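Local coordinates for D-hydantoinase (Ralstonia pickettii, PDB 1NFG), which probably catalyses the stereospecific, zinc-dependent hydrolysis of the cyclic amide bond of D-hydantoin derivatives, at residues A[369-381]-A[445-457]. Sequence-based numbering, arbitrary orientation.
Sequences PAKVFGMFPQKGT and TDGKFLKRRKYKQ
A bend at chi3 (-53°) in Arg453 folds its guanidinium back over Gly374 and on to Phe376, and a like bend in Arg452 (-56°) appears to turn that guanidinium to Phe373. Arg453 then grips residues 369-381 at two levels. Its backbone N bonds Gly374 O at 2.9 Å, nearly straight (173°). Its NH2 reaches Phe376 O at 2.7 Å from above the carbonyl plane; a weak bond from NH1 to the same oxygen makes the grip forked. One face of this guanidinium lies over Gly374 O, and water 1 donates to Lys371 O and accepts a weak bond from Arg453 NH1. Gly374, with positive phi, is the C-prime residue of a Schellman motif ending helix 358-372: Met375 N bonds Ala370 O at 2.9 Å, with a weaker bond from Gly374 N to Lys371 O.

Next to these bonds, the methylenes of Arg452 run alongside Met375, CG to CG 3.8 Å, while the Leu450 and Met375 side chains cross at about a right angle, CD1 of Leu450 4.1 Å from SD of Met375. Leu450 CD2 packs against Lys379 CE at 3.9 Å; the Lys379 ammonium goes on to Asp389, Asp387 and Asp118. Arg452 NH1 lies 3.0 Å from Phe373 O, a doubtful bond because NH1 sits too close to a neighbour in the model; NH2 is held by Tyr121 O. Met375, Leu450 and Arg452 also touch strand 85-93 of the amidohydrolase barrel. The chemistry implies that Arg453, through Gly374 O and Phe376 O, ties the C-terminal tail to the turn after the helix mainly by backbone oxygens.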
ATOM      1  N   PRO A 369     -10.998  16.884  20.497  1.00 18.25           N
ATOM      2  CA  PRO A 369      -9.763  17.242  21.215  1.00 19.08           C
ATOM      3  C   PRO A 369      -9.965  17.067  22.717  1.00 20.98           C
ATOM      4  O   PRO A 369      -9.130  16.475  23.419  1.00 20.81           O
ATOM      5  CB  PRO A 369      -9.564  18.711  20.863  1.00 19.11           C
ATOM      6  CG  PRO A 369     -10.217  18.842  19.528  1.00 19.05           C
ATOM      7  CD  PRO A 369     -11.462  18.007  19.666  1.00 17.78           C
ATOM      8  N   ALA A 370     -11.090  17.596  23.196  1.00 20.76           N
ATOM      9  CA  ALA A 370     -11.454  17.512  24.602  1.00 21.67           C
ATOM     10  C   ALA A 370     -11.456  16.057  25.047  1.00 21.75           C
ATOM     11  O   ALA A 370     -10.960  15.724  26.123  1.00 22.75           O
ATOM     12  CB  ALA A 370     -12.830  18.127  24.821  1.00 22.14           C
ATOM     13  N   LYS A 371     -12.021  15.190  24.215  1.00 21.20           N
ATOM     14  CA  LYS A 371     -12.073  13.774  24.541  1.00 21.06           C
ATOM     15  C   LYS A 371     -10.676  13.189  24.675  1.00 21.37           C
ATOM     16  O   LYS A 371     -10.340  12.602  25.703  1.00 22.41           O
ATOM     17  CB  LYS A 371     -12.831  12.998  23.465  1.00 21.68           C
ATOM     18  CG  LYS A 371     -14.335  13.153  23.505  1.00 22.64           C
ATOM     19  CD  LYS A 371     -14.976  12.337  22.402  1.00 23.28           C
ATOM     20  CE  LYS A 371     -16.491  12.359  22.492  1.00 24.43           C
ATOM     21  NZ  LYS A 371     -17.104  11.626  21.352  1.00 24.00           N
ATOM     22  N   VAL A 372      -9.862  13.354  23.640  1.00 19.97           N
ATOM     23  CA  VAL A 372      -8.511  12.809  23.651  1.00 19.76           C
ATOM     24  C   VAL A 372      -7.664  13.286  24.824  1.00 20.25           C
ATOM     25  O   VAL A 372      -7.081  12.476  25.539  1.00 19.74           O
ATOM     26  CB  VAL A 372      -7.771  13.137  22.332  1.00 19.61           C
ATOM     27  CG1 VAL A 372      -6.329  12.638  22.389  1.00 15.51           C
ATOM     28  CG2 VAL A 372      -8.511  12.501  21.166  1.00 18.17           C
ATOM     29  N   PHE A 373      -7.614  14.596  25.037  1.00 20.50           N
ATOM     30  CA  PHE A 373      -6.796  15.145  26.108  1.00 20.60           C
ATOM     31  C   PHE A 373      -7.417  15.261  27.506  1.00 20.82           C
ATOM     32  O   PHE A 373      -7.044  16.127  28.292  1.00 20.27           O
ATOM     33  CB  PHE A 373      -6.220  16.475  25.632  1.00 20.78           C
ATOM     34  CG  PHE A 373      -5.307  16.321  24.450  1.00 22.44           C
ATOM     35  CD1 PHE A 373      -4.019  15.806  24.613  1.00 22.98           C
ATOM     36  CD2 PHE A 373      -5.752  16.612  23.163  1.00 23.57           C
ATOM     37  CE1 PHE A 373      -3.184  15.577  23.510  1.00 22.64           C
ATOM     38  CE2 PHE A 373      -4.928  16.387  22.049  1.00 24.24           C
ATOM     39  CZ  PHE A 373      -3.640  15.867  22.225  1.00 24.22           C
ATOM     40  N   GLY A 374      -8.351  14.359  27.799  1.00 21.73           N
ATOM     41  CA  GLY A 374      -9.004  14.282  29.099  1.00 21.75           C
ATOM     42  C   GLY A 374      -9.674  15.491  29.722  1.00 22.40           C
ATOM     43  O   GLY A 374      -9.420  15.801  30.883  1.00 22.91           O
ATOM     44  N   MET A 375     -10.541  16.159  28.970  1.00 23.02           N
ATOM     45  CA  MET A 375     -11.253  17.330  29.471  1.00 23.20           C
ATOM     46  C   MET A 375     -12.746  17.183  29.191  1.00 24.21           C
ATOM     47  O   MET A 375     -13.521  18.116  29.408  1.00 25.24           O
ATOM     48  CB  MET A 375     -10.748  18.593  28.781  1.00 23.80           C
ATOM     49  CG  MET A 375      -9.263  18.821  28.908  1.00 24.81           C
ATOM     50  SD  MET A 375      -8.790  20.355  28.109  1.00 27.96           S
ATOM     51  CE  MET A 375      -8.713  19.840  26.395  1.00 27.20           C
ATOM     52  N   PHE A 376     -13.130  16.007  28.704  1.00 23.29           N
ATOM     53  CA  PHE A 376     -14.514  15.702  28.348  1.00 21.84           C
ATOM     54  C   PHE A 376     -15.160  14.906  29.472  1.00 21.94           C
ATOM     55  O   PHE A 376     -14.535  14.015  30.037  1.00 23.14           O
ATOM     56  CB  PHE A 376     -14.513  14.906  27.030  1.00 20.71           C
ATOM     57  CG  PHE A 376     -15.867  14.442  26.574  1.00 16.37           C
ATOM     58  CD1 PHE A 376     -16.390  13.233  27.018  1.00 16.40           C
ATOM     59  CD2 PHE A 376     -16.617  15.212  25.687  1.00 15.71           C
ATOM     60  CE1 PHE A 376     -17.656  12.790  26.579  1.00 15.44           C
ATOM     61  CE2 PHE A 376     -17.875  14.783  25.245  1.00 14.06           C
ATOM     62  CZ  PHE A 376     -18.392  13.569  25.694  1.00 13.13           C
ATOM     63  N   PRO A 377     -16.435  15.193  29.793  1.00 22.26           N
ATOM     64  CA  PRO A 377     -17.303  16.203  29.173  1.00 21.19           C
ATOM     65  C   PRO A 377     -17.355  17.592  29.816  1.00 22.15           C
ATOM     66  O   PRO A 377     -18.186  18.420  29.420  1.00 20.56           O
ATOM     67  CB  PRO A 377     -18.661  15.520  29.183  1.00 20.12           C
ATOM     68  CG  PRO A 377     -18.636  14.804  30.480  1.00 20.27           C
ATOM     69  CD  PRO A 377     -17.242  14.209  30.542  1.00 20.84           C
ATOM     70  N   GLN A 378     -16.485  17.857  30.794  1.00 22.77           N
ATOM     71  CA  GLN A 378     -16.471  19.174  31.434  1.00 23.16           C
ATOM     72  C   GLN A 378     -16.333  20.222  30.342  1.00 22.63           C
ATOM     73  O   GLN A 378     -16.995  21.257  30.367  1.00 23.36           O
ATOM     74  CB  GLN A 378     -15.299  19.319  32.410  1.00 25.57           C
ATOM     75  CG  GLN A 378     -15.318  20.659  33.160  1.00 28.99           C
ATOM     76  CD  GLN A 378     -14.044  20.952  33.945  1.00 30.72           C
ATOM     77  OE1 GLN A 378     -13.478  20.066  34.590  1.00 33.15           O
ATOM     78  NE2 GLN A 378     -13.601  22.207  33.909  1.00 27.94           N
ATOM     79  N   LYS A 379     -15.455  19.941  29.385  1.00 22.08           N
ATOM     80  CA  LYS A 379     -15.222  20.832  28.256  1.00 23.32           C
ATOM     81  C   LYS A 379     -15.580  20.048  26.995  1.00 23.74           C
ATOM     82  O   LYS A 379     -15.751  18.827  27.057  1.00 22.76           O
ATOM     83  CB  LYS A 379     -13.748  21.245  28.196  1.00 22.57           C
ATOM     84  CG  LYS A 379     -13.233  21.970  29.431  1.00 22.81           C
ATOM     85  CD  LYS A 379     -13.764  23.390  29.524  1.00 21.10           C
ATOM     86  CE  LYS A 379     -13.162  24.099  30.723  1.00 21.16           C
ATOM     87  NZ  LYS A 379     -13.683  25.477  30.889  1.00 20.92           N
ATOM     88  N   GLY A 380     -15.716  20.741  25.863  1.00 23.31           N
ATOM     89  CA  GLY A 380     -16.011  20.042  24.625  1.00 25.46           C
ATOM     90  C   GLY A 380     -17.346  20.238  23.932  1.00 27.29           C
ATOM     91  O   GLY A 380     -17.381  20.637  22.770  1.00 28.87           O
ATOM     92  N   THR A 381     -18.446  19.948  24.614  1.00 27.70           N
ATOM     93  CA  THR A 381     -19.754  20.091  23.992  1.00 29.40           C
ATOM     94  C   THR A 381     -20.642  21.074  24.715  1.00 29.24           C
ATOM     95  O   THR A 381     -20.173  21.977  25.406  1.00 30.75           O
ATOM     96  CB  THR A 381     -20.514  18.761  23.971  1.00 30.24           C
ATOM     97  OG1 THR A 381     -20.605  18.257  25.306  1.00 30.78           O
ATOM     98  CG2 THR A 381     -19.800  17.747  23.115  1.00 35.37           C
ATOM     99  N   THR A 445      -7.865  37.692  34.533  1.00 29.11           N
ATOM    100  CA  THR A 445      -7.959  36.880  35.729  1.00 27.39           C
ATOM    101  C   THR A 445      -9.030  35.785  35.587  1.00 25.11           C
ATOM    102  O   THR A 445      -9.187  34.940  36.471  1.00 23.41           O
ATOM    103  CB  THR A 445      -8.270  37.798  36.941  1.00 29.31           C
ATOM    104  OG1 THR A 445      -8.318  37.016  38.136  1.00 34.64           O
ATOM    105  CG2 THR A 445      -9.605  38.513  36.753  1.00 27.95           C
ATOM    106  N   ASP A 446      -9.746  35.792  34.463  1.00 23.53           N
ATOM    107  CA  ASP A 446     -10.804  34.812  34.220  1.00 24.32           C
ATOM    108  C   ASP A 446     -10.325  33.382  33.983  1.00 25.31           C
ATOM    109  O   ASP A 446     -10.905  32.428  34.515  1.00 24.58           O
ATOM    110  CB  ASP A 446     -11.667  35.228  33.023  1.00 25.62           C
ATOM    111  CG  ASP A 446     -12.390  36.547  33.241  1.00 27.71           C
ATOM    112  OD1 ASP A 446     -12.847  36.807  34.376  1.00 27.94           O
ATOM    113  OD2 ASP A 446     -12.517  37.316  32.261  1.00 27.57           O
ATOM    114  N   GLY A 447      -9.272  33.237  33.176  1.00 25.86           N
ATOM    115  CA  GLY A 447      -8.747  31.919  32.850  1.00 25.77           C
ATOM    116  C   GLY A 447      -8.193  31.102  33.997  1.00 26.19           C
ATOM    117  O   GLY A 447      -7.484  31.620  34.852  1.00 28.24           O
ATOM    118  N   LYS A 448      -8.510  29.813  34.015  1.00 26.55           N
ATOM    119  CA  LYS A 448      -8.022  28.932  35.063  1.00 27.11           C
ATOM    120  C   LYS A 448      -7.338  27.701  34.484  1.00 27.15           C
ATOM    121  O   LYS A 448      -7.645  27.259  33.376  1.00 28.26           O
ATOM    122  CB  LYS A 448      -9.172  28.499  35.979  1.00 28.20           C
ATOM    123  CG  LYS A 448      -9.880  29.652  36.678  1.00 33.50           C
ATOM    124  CD  LYS A 448      -8.875  30.625  37.308  1.00 37.59           C
ATOM    125  CE  LYS A 448      -9.545  31.828  37.977  1.00 38.40           C
ATOM    126  NZ  LYS A 448     -10.142  31.453  39.288  1.00 41.00           N
ATOM    127  N   PHE A 449      -6.397  27.153  35.240  1.00 26.41           N
ATOM    128  CA  PHE A 449      -5.671  25.966  34.820  1.00 24.84           C
ATOM    129  C   PHE A 449      -6.590  24.741  34.910  1.00 26.23           C
ATOM    130  O   PHE A 449      -7.482  24.683  35.762  1.00 26.35           O
ATOM    131  CB  PHE A 449      -4.442  25.769  35.712  1.00 20.34           C
ATOM    132  CG  PHE A 449      -3.686  24.509  35.426  1.00 16.35           C
ATOM    133  CD1 PHE A 449      -2.822  24.433  34.337  1.00 13.98           C
ATOM    134  CD2 PHE A 449      -3.867  23.383  36.225  1.00 13.28           C
ATOM    135  CE1 PHE A 449      -2.153  23.253  34.050  1.00 12.77           C
ATOM    136  CE2 PHE A 449      -3.204  22.197  35.948  1.00 12.00           C
ATOM    137  CZ  PHE A 449      -2.344  22.128  34.859  1.00 11.82           C
ATOM    138  N   LEU A 450      -6.366  23.764  34.033  1.00 26.67           N
ATOM    139  CA  LEU A 450      -7.176  22.554  34.010  1.00 26.40           C
ATOM    140  C   LEU A 450      -6.365  21.301  34.269  1.00 27.58           C
ATOM    141  O   LEU A 450      -5.443  20.987  33.515  1.00 27.88           O
ATOM    142  CB  LEU A 450      -7.858  22.409  32.653  1.00 26.98           C
ATOM    143  CG  LEU A 450      -8.948  23.415  32.306  1.00 28.34           C
ATOM    144  CD1 LEU A 450      -9.134  23.491  30.802  1.00 29.89           C
ATOM    145  CD2 LEU A 450     -10.236  23.000  32.997  1.00 30.83           C
ATOM    146  N   LYS A 451      -6.691  20.589  35.340  1.00 28.14           N
ATOM    147  CA  LYS A 451      -5.998  19.342  35.623  1.00 29.15           C
ATOM    148  C   LYS A 451      -6.670  18.351  34.688  1.00 29.67           C
ATOM    149  O   LYS A 451      -7.803  17.929  34.926  1.00 31.04           O
ATOM    150  CB  LYS A 451      -6.199  18.907  37.075  1.00 29.61           C
ATOM    151  CG  LYS A 451      -5.460  19.763  38.091  1.00 32.79           C
ATOM    152  CD  LYS A 451      -5.710  19.284  39.526  1.00 34.48           C
ATOM    153  CE  LYS A 451      -5.281  17.834  39.732  1.00 35.07           C
ATOM    154  NZ  LYS A 451      -5.614  17.336  41.100  1.00 35.95           N
ATOM    155  N   ARG A 452      -5.978  18.001  33.610  1.00 29.45           N
ATOM    156  CA  ARG A 452      -6.522  17.077  32.623  1.00 26.64           C
ATOM    157  C   ARG A 452      -6.416  15.627  33.075  1.00 26.63           C
ATOM    158  O   ARG A 452      -5.543  15.269  33.863  1.00 24.47           O
ATOM    159  CB  ARG A 452      -5.831  17.320  31.274  1.00 23.90           C
ATOM    160  CG  ARG A 452      -5.991  18.770  30.836  1.00 21.16           C
ATOM    161  CD  ARG A 452      -5.311  19.133  29.535  1.00 21.97           C
ATOM    162  NE  ARG A 452      -3.883  18.836  29.536  1.00 23.90           N
ATOM    163  CZ  ARG A 452      -3.372  17.666  29.169  1.00 24.37           C
ATOM    164  NH1 ARG A 452      -4.184  16.697  28.772  1.00 24.13           N
ATOM    165  NH2 ARG A 452      -2.061  17.461  29.206  1.00 22.80           N
ATOM    166  N   ARG A 453      -7.332  14.804  32.580  1.00 29.86           N
ATOM    167  CA  ARG A 453      -7.402  13.396  32.936  1.00 32.87           C
ATOM    168  C   ARG A 453      -6.367  12.542  32.212  1.00 35.61           C
ATOM    169  O   ARG A 453      -5.837  12.937  31.177  1.00 35.58           O
ATOM    170  CB  ARG A 453      -8.809  12.883  32.649  1.00 33.45           C
ATOM    171  CG  ARG A 453      -9.336  11.903  33.675  1.00 36.55           C
ATOM    172  CD  ARG A 453     -10.800  11.572  33.425  1.00 38.77           C
ATOM    173  NE  ARG A 453     -11.610  12.781  33.325  1.00 41.44           N
ATOM    174  CZ  ARG A 453     -12.253  13.161  32.224  1.00 43.36           C
ATOM    175  NH1 ARG A 453     -12.184  12.421  31.123  1.00 43.89           N
ATOM    176  NH2 ARG A 453     -12.952  14.292  32.215  1.00 43.30           N
ATOM    177  N   LYS A 454      -6.098  11.364  32.764  1.00 39.61           N
ATOM    178  CA  LYS A 454      -5.118  10.435  32.210  1.00 44.76           C
ATOM    179  C   LYS A 454      -5.515   9.709  30.927  1.00 48.58           C
ATOM    180  O   LYS A 454      -6.220  10.239  30.068  1.00 48.34           O
ATOM    181  CB  LYS A 454      -4.760   9.368  33.251  1.00 44.45           C
ATOM    182  CG  LYS A 454      -3.944   9.841  34.434  1.00 46.60           C
ATOM    183  CD  LYS A 454      -3.604   8.663  35.341  1.00 46.69           C
ATOM    184  CE  LYS A 454      -2.866   9.114  36.589  1.00 48.99           C
ATOM    185  NZ  LYS A 454      -2.613   7.974  37.508  1.00 49.49           N
ATOM    186  N   TYR A 455      -5.018   8.473  30.845  1.00 54.73           N
ATOM    187  CA  TYR A 455      -5.210   7.513  29.755  1.00 57.49           C
ATOM    188  C   TYR A 455      -5.786   8.072  28.472  1.00 57.84           C
ATOM    189  O   TYR A 455      -6.962   7.861  28.156  1.00 55.88           O
ATOM    190  CB  TYR A 455      -6.076   6.344  30.238  1.00 60.81           C
ATOM    191  CG  TYR A 455      -5.911   5.077  29.431  1.00 64.54           C
ATOM    192  CD1 TYR A 455      -6.295   5.021  28.089  1.00 66.54           C
ATOM    193  CD2 TYR A 455      -5.355   3.933  30.008  1.00 66.63           C
ATOM    194  CE1 TYR A 455      -6.126   3.851  27.337  1.00 68.01           C
ATOM    195  CE2 TYR A 455      -5.184   2.759  29.270  1.00 67.76           C
ATOM    196  CZ  TYR A 455      -5.570   2.724  27.936  1.00 68.86           C
ATOM    197  OH  TYR A 455      -5.395   1.568  27.204  1.00 70.21           O
ATOM    198  N   LYS A 456      -4.940   8.773  27.727  1.00 59.58           N
ATOM    199  CA  LYS A 456      -5.352   9.349  26.460  1.00 62.91           C
ATOM    200  C   LYS A 456      -5.101   8.336  25.360  1.00 63.46           C
ATOM    201  O   LYS A 456      -4.226   7.486  25.480  1.00 61.79           O
ATOM    202  CB  LYS A 456      -4.578  10.628  26.193  1.00 65.19           C
ATOM    203  CG  LYS A 456      -4.812  11.706  27.248  1.00 67.29           C
ATOM    204  CD  LYS A 456      -3.879  12.874  27.016  1.00 67.61           C
ATOM    205  CE  LYS A 456      -4.008  13.910  28.091  1.00 66.55           C
ATOM    206  NZ  LYS A 456      -2.889  14.873  27.966  1.00 66.96           N
ATOM    207  N   GLN A 457      -5.876   8.428  24.288  1.00 66.11           N
ATOM    208  CA  GLN A 457      -5.753   7.488  23.184  1.00 70.43           C
ATOM    209  C   GLN A 457      -6.772   7.832  22.100  1.00 72.47           C
ATOM    210  O   GLN A 457      -7.558   8.786  22.295  1.00 73.87           O
ATOM    211  CB  GLN A 457      -6.014   6.065  23.693  1.00 72.24           C
ATOM    212  CG  GLN A 457      -5.807   4.945  22.677  1.00 75.19           C
ATOM    213  CD  GLN A 457      -6.637   3.710  23.002  1.00 77.34           C
ATOM    214  OE1 GLN A 457      -7.755   3.552  22.506  1.00 78.18           O
ATOM    215  NE2 GLN A 457      -6.101   2.840  23.855  1.00 77.99           N
ATOM    216  OXT GLN A 457      -6.780   7.133  21.065  1.00 75.93           O
TER
HETATM  217  O   HOH W   1     -11.934  12.845  28.303  1.00 32.89           O